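Local atomic coordinates of Lmo1076 protein (Listeria monocytogenes serovar 1/2a, PDB entry 5JQC), a protein that probably acts as a secreted cell-wall autolysin with amidase activity, the portion described here holding three consecutive SH3-like GW repeats. Residues 156-161 with 170-176; 177-182 with 208-214; 192-197 with 254-259. All blocks are in the same frame, centred on the assembly; numbering follows the deposited sequence.

Contact 1 (156-161 with 170-176). With SO4 (sulfate ion), chain E.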
loop_
_atom_site.group_PDB
_atom_site.type_symbol
_atom_site.label_atom_id
_atom_site.label_comp_id
_atom_site.label_asym_id
_atom_site.label_seq_id
_atom_site.Cartn_x
_atom_site.Cartn_y
_atom_site.Cartn_z
ATOM N N ARG A 156 3.900 -4.124 -8.351
ATOM C CA ARG A 156 4.284 -4.268 -6.952
ATOM C C ARG A 156 3.234 -3.647 -6.036
ATOM O O ARG A 156 2.612 -2.633 -6.374
ATOM C CB ARG A 156 5.655 -3.633 -6.682
ATOM C CG ARG A 156 6.805 -4.301 -7.397
ATOM C CD ARG A 156 7.529 -3.247 -8.254
ATOM N NE ARG A 156 8.217 -3.807 -9.420
ATOM C CZ ARG A 156 9.247 -3.224 -10.036
ATOM N NH1 ARG A 156 9.812 -3.800 -11.094
ATOM N NH2 ARG A 156 9.733 -2.069 -9.580
ATOM N N THR A 157 3.042 -4.263 -4.875
ATOM C CA THR A 157 2.107 -3.786 -3.866
ATOM C C THR A 157 2.868 -3.063 -2.761
ATOM O O THR A 157 3.902 -3.550 -2.286
ATOM C CB THR A 157 1.312 -4.952 -3.283
ATOM O OG1 THR A 157 0.766 -5.729 -4.353
ATOM C CG2 THR A 157 0.181 -4.454 -2.412
ATOM N N TYR A 158 2.357 -1.903 -2.372
ATOM C CA TYR A 158 2.952 -1.051 -1.357
ATOM C C TYR A 158 1.957 -0.847 -0.227
ATOM O O TYR A 158 0.815 -0.442 -0.469
ATOM C CB TYR A 158 3.334 0.296 -1.948
ATOM C CG TYR A 158 4.450 0.168 -2.955
ATOM C CD1 TYR A 158 5.766 0.097 -2.536
ATOM C CD2 TYR A 158 4.186 0.081 -4.320
ATOM C CE1 TYR A 158 6.797 -0.040 -3.424
ATOM C CE2 TYR A 158 5.228 -0.054 -5.238
ATOM C CZ TYR A 158 6.531 -0.115 -4.773
ATOM O OH TYR A 158 7.580 -0.255 -5.649
ATOM N N TYR A 159 2.390 -1.109 1.000
ATOM C CA TYR A 159 1.549 -0.915 2.182
ATOM C C TYR A 159 1.854 0.425 2.821
ATOM O O TYR A 159 3.024 0.760 3.029
ATOM C CB TYR A 159 1.800 -1.992 3.224
ATOM C CG TYR A 159 1.204 -3.308 2.905
ATOM C CD1 TYR A 159 0.154 -3.419 2.011
ATOM C CD2 TYR A 159 1.688 -4.449 3.509
ATOM C CE1 TYR A 159 -0.392 -4.653 1.725
ATOM C CE2 TYR A 159 1.157 -5.680 3.241
ATOM C CZ TYR A 159 0.112 -5.782 2.355
ATOM O OH TYR A 159 -0.418 -7.027 2.088
ATOM N N GLN A 160 0.812 1.163 3.169
ATOM C CA GLN A 160 0.962 2.294 4.072
ATOM C C GLN A 160 0.845 1.771 5.498
ATOM O O GLN A 160 -0.039 0.962 5.793
ATOM C CB GLN A 160 -0.098 3.357 3.789
ATOM C CG GLN A 160 0.186 4.658 4.502
ATOM C CD GLN A 160 -0.889 5.681 4.301
ATOM O OE1 GLN A 160 -2.062 5.341 4.176
ATOM N NE2 GLN A 160 -0.498 6.950 4.254
ATOM N N PHE A 161 1.738 2.208 6.378
ATOM C CA PHE A 161 1.881 1.541 7.666
ATOM C C PHE A 161 2.209 2.528 8.782
ATOM O O PHE A 161 2.762 3.608 8.555
ATOM C CB PHE A 161 2.971 0.464 7.625
ATOM C CG PHE A 161 4.368 1.031 7.560
ATOM C CD1 PHE A 161 4.871 1.530 6.377
ATOM C CD2 PHE A 161 5.159 1.091 8.686
ATOM C CE1 PHE A 161 6.128 2.071 6.324
ATOM C CE2 PHE A 161 6.410 1.625 8.638
ATOM C CZ PHE A 161 6.901 2.114 7.454
ATOM N N TRP A 170 5.031 4.521 3.128
ATOM C CA TRP A 170 4.696 3.401 2.270
ATOM C C TRP A 170 5.911 2.512 2.076
ATOM O O TRP A 170 7.036 2.993 1.854
ATOM C CB TRP A 170 4.182 3.885 0.913
ATOM C CG TRP A 170 2.849 4.608 0.964
ATOM C CD1 TRP A 170 2.626 5.913 1.333
ATOM C CD2 TRP A 170 1.571 4.083 0.581
ATOM N NE1 TRP A 170 1.296 6.222 1.209
ATOM C CE2 TRP A 170 0.624 5.116 0.757
ATOM C CE3 TRP A 170 1.133 2.838 0.116
ATOM C CZ2 TRP A 170 -0.726 4.942 0.480
ATOM C CZ3 TRP A 170 -0.210 2.667 -0.147
ATOM C CH2 TRP A 170 -1.121 3.713 0.027
ATOM N N LEU A 171 5.677 1.212 2.137
ATOM C CA LEU A 171 6.754 0.245 2.078
ATOM C C LEU A 171 6.257 -0.959 1.302
ATOM O O LEU A 171 5.083 -1.324 1.400
ATOM C CB LEU A 171 7.196 -0.140 3.502
ATOM C CG LEU A 171 8.346 -1.129 3.668
ATOM C CD1 LEU A 171 9.599 -0.553 3.072
ATOM C CD2 LEU A 171 8.556 -1.476 5.145
ATOM N N ASP A 172 7.133 -1.559 0.511
ATOM C CA ASP A 172 6.714 -2.698 -0.293
ATOM C C ASP A 172 6.178 -3.804 0.615
ATOM O O ASP A 172 6.777 -4.140 1.636
ATOM C CB ASP A 172 7.886 -3.189 -1.144
ATOM C CG ASP A 172 7.476 -4.209 -2.210
ATOM O OD1 ASP A 172 7.059 -5.332 -1.838
ATOM O OD2 ASP A 172 7.647 -3.913 -3.423
ATOM N N ALA A 173 5.008 -4.334 0.256
ATOM C CA ALA A 173 4.365 -5.380 1.047
ATOM C C ALA A 173 5.268 -6.584 1.299
ATOM O O ALA A 173 5.055 -7.307 2.281
ATOM C CB ALA A 173 3.095 -5.830 0.334
ATOM N N ARG A 174 6.243 -6.833 0.418
ATOM C CA ARG A 174 7.196 -7.924 0.617
ATOM C C ARG A 174 8.105 -7.703 1.815
ATOM O O ARG A 174 8.754 -8.662 2.266
ATOM C CB ARG A 174 8.054 -8.118 -0.626
ATOM C CG ARG A 174 7.336 -8.740 -1.780
ATOM C CD ARG A 174 8.210 -8.668 -3.028
ATOM N NE ARG A 174 8.346 -7.290 -3.502
ATOM C CZ ARG A 174 9.023 -6.943 -4.597
ATOM N NH1 ARG A 174 9.644 -7.878 -5.307
ATOM N NH2 ARG A 174 9.096 -5.665 -4.968
ATOM N N ALA A 175 8.154 -6.474 2.341
ATOM C CA ALA A 175 8.931 -6.151 3.528
ATOM C C ALA A 175 8.245 -6.554 4.830
ATOM O O ALA A 175 8.905 -6.560 5.876
ATOM C CB ALA A 175 9.221 -4.647 3.560
ATOM N N PHE A 176 6.946 -6.873 4.806
ATOM C CA PHE A 176 6.179 -7.180 6.005
ATOM C C PHE A 176 5.926 -8.675 6.143
ATOM O O PHE A 176 5.697 -9.380 5.157
ATOM C CB PHE A 176 4.819 -6.504 6.001
ATOM C CG PHE A 176 4.862 -5.023 5.907
ATOM C CD1 PHE A 176 5.136 -4.404 4.703
ATOM C CD2 PHE A 176 4.534 -4.242 7.007
ATOM C CE1 PHE A 176 5.125 -3.029 4.600
ATOM C CE2 PHE A 176 4.516 -2.864 6.915
ATOM C CZ PHE A 176 4.814 -2.255 5.710
HETATM S S SO4 E . 11.518 -5.780 -7.760
HETATM O O1 SO4 E . 10.079 -5.577 -7.737
HETATM O O2 SO4 E . 12.149 -5.025 -6.665
HETATM O O3 SO4 E . 11.819 -7.213 -7.550
HETATM O O4 SO4 E . 12.087 -5.343 -9.041
HETATM O O HOH W 1 5.136 -6.145 -3.857
HETATM O O HOH W 2 9.327 -2.436 -4.447
#
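Asp172 does two jobs at once: OD1 accepts from Arg174 N (2.8 Å), an Asx turn, while its carboxylate pairs with the guanidinium of Arg174 (NE to OD1 2.9 Å, NH2 to OD2 2.7 Å). The same guanidinium holds a sulfate, probably from the crystallisation liquor, with NH2 2.9 Å from O1. Water 1 donates to Asp172 OD1 (2.9 Å) and accepts from Thr157 N (3.0 Å), tying the turn to the facing strand. These strands, 156-163 and 166-172, form an antiparallel hairpin of an SH3-like GW repeat. Tyr159 and Leu171 form a hydrogen-bonded pair (Tyr159 N to Leu171 O 2.7 Å, Leu171 N to Tyr159 O 2.8 Å); Ala173 N reaches Thr157 O at 2.9 Å as the 3-10 segment begins. On one face, Gln160 CB lies 3.5 Å from the centroid of the Trp170 six-membered ring. On the other, Tyr159 points its edge at the face of Phe176 (centroids 5.3 Å, planes 64°), whose own edge approaches Phe161, alongside Ile112 of strand 103-112.

Contact 2 (177-182 with 208-214); sequences HVYDKI and NTSSSSM
This is a junction between successive GW repeats, where the chain leaving strand 176-178 meets the 208-214 loop of the next SH3-like unit. Residues 178-182 run extended, with Tyr179 at phi/psi -74/141°; Asn208 takes a positive phi (69/30°). The closest CA pair is Tyr179 with Thr209, 4.8 Å. A backbone hydrogen bond runs from Asp180 N to Asn208 O (3.0 Å); water 3 bridges the two backbones, donating to Asp180 O (2.8 Å) and Thr209 O (3.0 Å). Tyr179, chi1 m, lays a ring face on Ser210, CE1 to C 3.3 Å, and its OH bonds Asp144. Selenomethionine Met214, chi1 m and chi2 t, brings SE 4.0 Å from the His177 ring centroid and, at the Tyr179 ring edge, 5.3 Å from that centroid, a Met-aromatic contact. Ile182 CG1 meets Thr209 CG2 at 3.7 Å. Strand 103-112 backs Tyr179 through Thr109 and Lys111, and Asp180 forms a salt bridge with Arg238, beside Thr236 of strand 226-236.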
loop_
_atom_site.group_PDB
_atom_site.type_symbol
_atom_site.label_atom_id
_atom_site.label_comp_id
_atom_site.label_asym_id
_atom_site.label_seq_id
_atom_site.Cartn_x
_atom_site.Cartn_y
_atom_site.Cartn_z
ATOM N N HIS A 177 5.911 -9.137 7.394
ATOM C CA HIS A 177 5.332 -10.422 7.774
ATOM C C HIS A 177 3.990 -10.113 8.426
ATOM O O HIS A 177 3.945 -9.592 9.546
ATOM C CB HIS A 177 6.234 -11.184 8.737
ATOM C CG HIS A 177 5.633 -12.461 9.236
ATOM N ND1 HIS A 177 5.888 -13.684 8.650
ATOM C CD2 HIS A 177 4.763 -12.707 10.248
ATOM C CE1 HIS A 177 5.220 -14.628 9.291
ATOM N NE2 HIS A 177 4.529 -14.061 10.263
ATOM N N VAL A 178 2.899 -10.441 7.744
ATOM C CA VAL A 178 1.576 -10.095 8.253
ATOM C C VAL A 178 1.093 -11.175 9.211
ATOM O O VAL A 178 1.136 -12.375 8.892
ATOM C CB VAL A 178 0.581 -9.899 7.104
ATOM C CG1 VAL A 178 -0.738 -9.349 7.650
ATOM C CG2 VAL A 178 1.171 -8.964 6.048
ATOM N N TYR A 179 0.631 -10.751 10.390
ATOM C CA TYR A 179 0.044 -11.678 11.343
ATOM C C TYR A 179 -1.343 -12.091 10.881
ATOM O O TYR A 179 -2.093 -11.279 10.332
ATOM C CB TYR A 179 -0.040 -11.054 12.738
ATOM C CG TYR A 179 1.315 -10.612 13.267
ATOM C CD1 TYR A 179 2.359 -11.508 13.379
ATOM C CD2 TYR A 179 1.530 -9.298 13.669
ATOM C CE1 TYR A 179 3.576 -11.112 13.868
ATOM C CE2 TYR A 179 2.730 -8.891 14.148
ATOM C CZ TYR A 179 3.760 -9.796 14.252
ATOM O OH TYR A 179 4.974 -9.386 14.752
ATOM N N ASP A 180 -1.658 -13.378 11.085
ATOM C CA ASP A 180 -3.024 -13.873 10.952
ATOM C C ASP A 180 -3.890 -13.261 12.029
ATOM O O ASP A 180 -3.475 -13.181 13.191
ATOM C CB ASP A 180 -3.099 -15.391 11.130
ATOM C CG ASP A 180 -2.230 -16.148 10.166
ATOM O OD1 ASP A 180 -2.178 -15.767 8.973
ATOM O OD2 ASP A 180 -1.625 -17.152 10.621
ATOM N N LYS A 181 -5.119 -12.878 11.660
ATOM C CA LYS A 181 -6.120 -12.481 12.656
ATOM C C LYS A 181 -6.720 -13.703 13.339
ATOM O O LYS A 181 -6.828 -14.784 12.741
ATOM C CB LYS A 181 -7.252 -11.669 12.026
ATOM C CG LYS A 181 -6.805 -10.362 11.408
ATOM C CD LYS A 181 -7.979 -9.707 10.710
ATOM C CE LYS A 181 -7.660 -8.279 10.298
ATOM N NZ LYS A 181 -7.489 -7.405 11.495
ATOM N N ILE A 182 -7.106 -13.530 14.603
ATOM C CA ILE A 182 -7.938 -14.520 15.273
ATOM C C ILE A 182 -9.359 -14.329 14.745
ATOM O O ILE A 182 -10.003 -13.305 15.004
ATOM C CB ILE A 182 -7.876 -14.384 16.800
ATOM C CG1 ILE A 182 -6.419 -14.502 17.272
ATOM C CG2 ILE A 182 -8.752 -15.438 17.458
ATOM C CD1 ILE A 182 -6.231 -14.330 18.741
ATOM N N ASN A 208 0.977 -17.437 15.295
ATOM C CA ASN A 208 1.245 -16.482 14.219
ATOM C C ASN A 208 0.281 -15.301 14.238
ATOM O O ASN A 208 -0.027 -14.705 13.192
ATOM C CB ASN A 208 1.232 -17.165 12.847
ATOM C CG ASN A 208 1.970 -16.363 11.798
ATOM O OD1 ASN A 208 1.438 -16.099 10.720
ATOM N ND2 ASN A 208 3.182 -15.948 12.115
ATOM N N THR A 209 -0.195 -14.941 15.425
ATOM C CA THR A 209 -1.052 -13.778 15.574
ATOM C C THR A 209 -0.308 -12.561 16.134
ATOM O O THR A 209 -0.889 -11.467 16.188
ATOM C CB THR A 209 -2.255 -14.136 16.466
ATOM O OG1 THR A 209 -1.787 -14.562 17.746
ATOM C CG2 THR A 209 -3.039 -15.293 15.862
ATOM N N SER A 210 0.960 -12.713 16.525
ATOM C CA SER A 210 1.725 -11.618 17.114
ATOM C C SER A 210 3.205 -11.961 17.020
ATOM O O SER A 210 3.584 -13.048 16.569
ATOM C CB SER A 210 1.320 -11.370 18.569
ATOM O OG SER A 210 1.724 -12.474 19.344
ATOM N N SER A 211 4.047 -11.012 17.442
ATOM C CA SER A 211 5.492 -11.229 17.397
ATOM C C SER A 211 5.914 -12.392 18.289
ATOM O O SER A 211 6.804 -13.169 17.922
ATOM C CB SER A 211 6.226 -9.958 17.813
ATOM O OG SER A 211 7.608 -10.217 17.920
ATOM N N SER A 212 5.272 -12.536 19.455
ATOM C CA SER A 212 5.670 -13.530 20.447
ATOM C C SER A 212 5.101 -14.924 20.198
ATOM O O SER A 212 5.446 -15.862 20.931
ATOM C CB SER A 212 5.240 -13.064 21.836
ATOM O OG SER A 212 4.011 -12.374 21.774
ATOM N N SER A 213 4.224 -15.086 19.213
ATOM C CA SER A 213 3.603 -16.375 18.936
ATOM C C SER A 213 4.046 -16.941 17.586
ATOM O O SER A 213 3.377 -17.819 17.028
ATOM C CB SER A 213 2.076 -16.245 19.017
ATOM O OG SER A 213 1.631 -15.093 18.308
HETATM N N MSE A 214 5.162 -16.447 17.044
HETATM C CA MSE A 214 5.713 -17.004 15.813
HETATM C C MSE A 214 6.605 -18.212 16.102
HETATM O O MSE A 214 6.725 -19.094 15.242
HETATM C CB MSE A 214 6.489 -15.944 15.023
HETATM C CG MSE A 214 5.644 -14.758 14.632
HETATM SE SE MSE A 214 6.518 -13.717 13.307
HETATM C CE MSE A 214 7.361 -12.356 14.392
HETATM O O HOH W 3 -3.382 -10.768 14.619
#

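Contact 3 (192-197 with 254-259)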
loop_
_atom_site.group_PDB
_atom_site.type_symbol
_atom_site.label_atom_id
_atom_site.label_comp_id
_atom_site.label_asym_id
_atom_site.label_seq_id
_atom_site.Cartn_x
_atom_site.Cartn_y
_atom_site.Cartn_z
ATOM N N ARG A 192 -8.779 -33.431 27.926
ATOM C CA ARG A 192 -8.279 -34.260 26.838
ATOM C C ARG A 192 -6.926 -34.833 27.229
ATOM O O ARG A 192 -6.215 -34.290 28.079
ATOM C CB ARG A 192 -8.143 -33.476 25.519
ATOM C CG ARG A 192 -9.424 -32.805 25.030
ATOM C CD ARG A 192 -10.473 -33.807 24.568
ATOM N NE ARG A 192 -11.829 -33.283 24.742
ATOM C CZ ARG A 192 -12.500 -32.582 23.827
ATOM N NH1 ARG A 192 -11.944 -32.307 22.652
ATOM N NH2 ARG A 192 -13.733 -32.154 24.085
ATOM N N THR A 193 -6.584 -35.955 26.609
ATOM C CA THR A 193 -5.271 -36.559 26.774
ATOM C C THR A 193 -4.462 -36.337 25.502
ATOM O O THR A 193 -4.938 -36.621 24.396
ATOM C CB THR A 193 -5.380 -38.052 27.106
ATOM O OG1 THR A 193 -6.059 -38.213 28.359
ATOM C CG2 THR A 193 -3.992 -38.687 27.212
ATOM N N ILE A 194 -3.260 -35.797 25.661
ATOM C CA ILE A 194 -2.372 -35.552 24.531
ATOM C C ILE A 194 -1.741 -36.868 24.097
ATOM O O ILE A 194 -1.219 -37.628 24.923
ATOM C CB ILE A 194 -1.295 -34.520 24.904
ATOM C CG1 ILE A 194 -1.919 -33.142 25.125
ATOM C CG2 ILE A 194 -0.223 -34.450 23.832
ATOM C CD1 ILE A 194 -0.918 -32.122 25.604
ATOM N N LEU A 195 -1.786 -37.143 22.796
ATOM C CA LEU A 195 -1.163 -38.327 22.220
ATOM C C LEU A 195 -0.477 -37.918 20.924
ATOM O O LEU A 195 -1.103 -37.288 20.063
ATOM C CB LEU A 195 -2.193 -39.444 21.981
ATOM C CG LEU A 195 -2.875 -40.098 23.200
ATOM C CD1 LEU A 195 -4.027 -41.014 22.776
ATOM C CD2 LEU A 195 -1.875 -40.862 24.076
ATOM N N ASN A 196 0.807 -38.263 20.807
ATOM C CA ASN A 196 1.676 -37.949 19.662
ATOM C C ASN A 196 1.529 -36.483 19.233
ATOM O O ASN A 196 0.928 -36.143 18.211
ATOM C CB ASN A 196 1.426 -38.907 18.486
ATOM C CG ASN A 196 2.677 -39.715 18.095
ATOM O OD1 ASN A 196 3.810 -39.297 18.345
ATOM N ND2 ASN A 196 2.465 -40.876 17.475
ATOM N N ALA A 197 2.120 -35.621 20.064
ATOM C CA ALA A 197 2.187 -34.189 19.812
ATOM C C ALA A 197 3.594 -33.730 19.436
ATOM O O ALA A 197 3.865 -32.524 19.437
ATOM C CB ALA A 197 1.697 -33.415 21.032
HETATM N N MSE A 254 -1.746 -24.945 21.473
HETATM C CA MSE A 254 -1.263 -25.985 20.564
HETATM C C MSE A 254 -2.336 -26.419 19.594
HETATM O O MSE A 254 -3.523 -26.375 19.915
HETATM C CB MSE A 254 -0.747 -27.201 21.341
HETATM C CG MSE A 254 0.010 -28.212 20.482
HETATM SE SE MSE A 254 1.114 -29.356 21.602
HETATM C CE MSE A 254 -0.299 -30.023 22.768
ATOM N N ASP A 255 -1.895 -26.821 18.404
ATOM C CA ASP A 255 -2.802 -27.290 17.368
ATOM C C ASP A 255 -3.759 -28.333 17.926
ATOM O O ASP A 255 -3.375 -29.176 18.741
ATOM C CB ASP A 255 -1.998 -27.879 16.209
ATOM C CG ASP A 255 -2.859 -28.175 15.005
ATOM O OD1 ASP A 255 -3.500 -29.249 14.995
ATOM O OD2 ASP A 255 -2.905 -27.332 14.078
ATOM N N TYR A 256 -5.015 -28.279 17.470
ATOM C CA TYR A 256 -6.046 -29.134 18.055
ATOM C C TYR A 256 -5.795 -30.615 17.778
ATOM O O TYR A 256 -6.269 -31.473 18.536
ATOM C CB TYR A 256 -7.431 -28.741 17.537
ATOM C CG TYR A 256 -7.711 -29.313 16.179
ATOM C CD1 TYR A 256 -7.169 -28.729 15.045
ATOM C CD2 TYR A 256 -8.501 -30.449 16.026
ATOM C CE1 TYR A 256 -7.411 -29.248 13.789
ATOM C CE2 TYR A 256 -8.753 -30.981 14.774
ATOM C CZ TYR A 256 -8.203 -30.373 13.653
ATOM O OH TYR A 256 -8.432 -30.884 12.391
ATOM N N ARG A 257 -5.073 -30.943 16.705
ATOM C CA ARG A 257 -4.832 -32.348 16.394
ATOM C C ARG A 257 -3.938 -33.029 17.424
ATOM O O ARG A 257 -3.946 -34.261 17.512
ATOM C CB ARG A 257 -4.231 -32.483 14.994
ATOM C CG ARG A 257 -5.180 -32.043 13.891
ATOM C CD ARG A 257 -4.444 -31.828 12.581
ATOM N NE ARG A 257 -3.361 -30.843 12.678
ATOM C CZ ARG A 257 -2.740 -30.299 11.628
ATOM N NH1 ARG A 257 -3.098 -30.638 10.395
ATOM N NH2 ARG A 257 -1.764 -29.412 11.804
ATOM N N ALA A 258 -3.184 -32.264 18.215
ATOM C CA ALA A 258 -2.356 -32.865 19.252
ATOM C C ALA A 258 -3.176 -33.499 20.373
ATOM O O ALA A 258 -2.610 -34.246 21.181
ATOM C CB ALA A 258 -1.401 -31.817 19.835
ATOM N N PHE A 259 -4.482 -33.231 20.425
ATOM C CA PHE A 259 -5.361 -33.682 21.504
ATOM C C PHE A 259 -6.271 -34.821 21.034
ATOM O O PHE A 259 -7.477 -34.826 21.295
ATOM C CB PHE A 259 -6.207 -32.507 22.032
ATOM C CG PHE A 259 -5.390 -31.331 22.524
ATOM C CD1 PHE A 259 -4.959 -30.348 21.650
ATOM C CD2 PHE A 259 -5.054 -31.209 23.864
ATOM C CE1 PHE A 259 -4.197 -29.272 22.100
ATOM C CE2 PHE A 259 -4.303 -30.133 24.315
ATOM C CZ PHE A 259 -3.877 -29.166 23.432
#
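Ile194, Ala197, Met254 and Ala258 make the apolar centre, with Ile194 CD1 3.6 Å from CE of selenomethionine Met254 and Ala197 CB 3.7 Å from Ala258 CB. Ala197 CB also approaches Met254 SE at 4.1 Å. Here the third GW repeat of this chain, an SH3-like unit, brings its first strand, 184-194, to the 3-10 segment 256-258 that follows its last long strand, 249-255. The two strands are the outermost of a four-stranded antiparallel sheet, so a contact between the end of one and the 3-10 segment after the other is consistent with a sheet that curls toward closure, as in an SH3-type barrel. The backbone evidence is the proximity of CA atoms: Ile194 lies 4.6 Å from Phe259 and Ala197 4.8 Å from Ala258.

Further out, Phe259 spreads its ring along the first strand. Its CD2 is 3.9 Å from Ile194 CG1, and its CB is 4.1 Å from Arg192 CB, so the aliphatic base of the arginine packs here while the guanidinium leads away. Tyr242 of strand 239-246 meets the Phe259 ring as well, and Val228 of strand 226-236 touches both Ile194 and Phe259.

The polar edge is sparse. Leu195 N gives a weak hydrogen bond to Ala258 O, at 3.4 Å with an N-H...O angle of 152°, and Ala197 N is bound instead by the side chain of Asn224. Within 254-259, Ala258 N bonds Asp255 O (3.1 Å) and Phe259 N bonds Tyr256 O (3.1 Å), holding the short 3-10 turn. An Asx turn opens it: Asp255 OD1 accepts from Arg257 N at 2.9 Å and forms a salt bridge with Arg257 NE at 2.8 Å.

How the contacts relate
The three contacts follow the chain from one GW repeat into the next. Contact 1 lies in the middle repeat, and its segment 170-176 runs directly into 177-182 of contact 2; their centres are about 17 Å apart and both reach the same five-stranded sheet. Contact 2 alternates with contact 3 along the sequence, since 208-214 falls between 192-197 and 254-259, yet their nearest atoms stay about 10 Å apart and their centres about 21 Å. Contacts 1 and 3, about 37 Å between centres, join different parts of separate repeats, but 170-176 and 254-259 correspond: each has an aspartate-arginine Asx turn leading into a 3-10 segment. A bound di(hydroxyethyl)ether lies about 3 Å from the Asn208 side chain, at the junction.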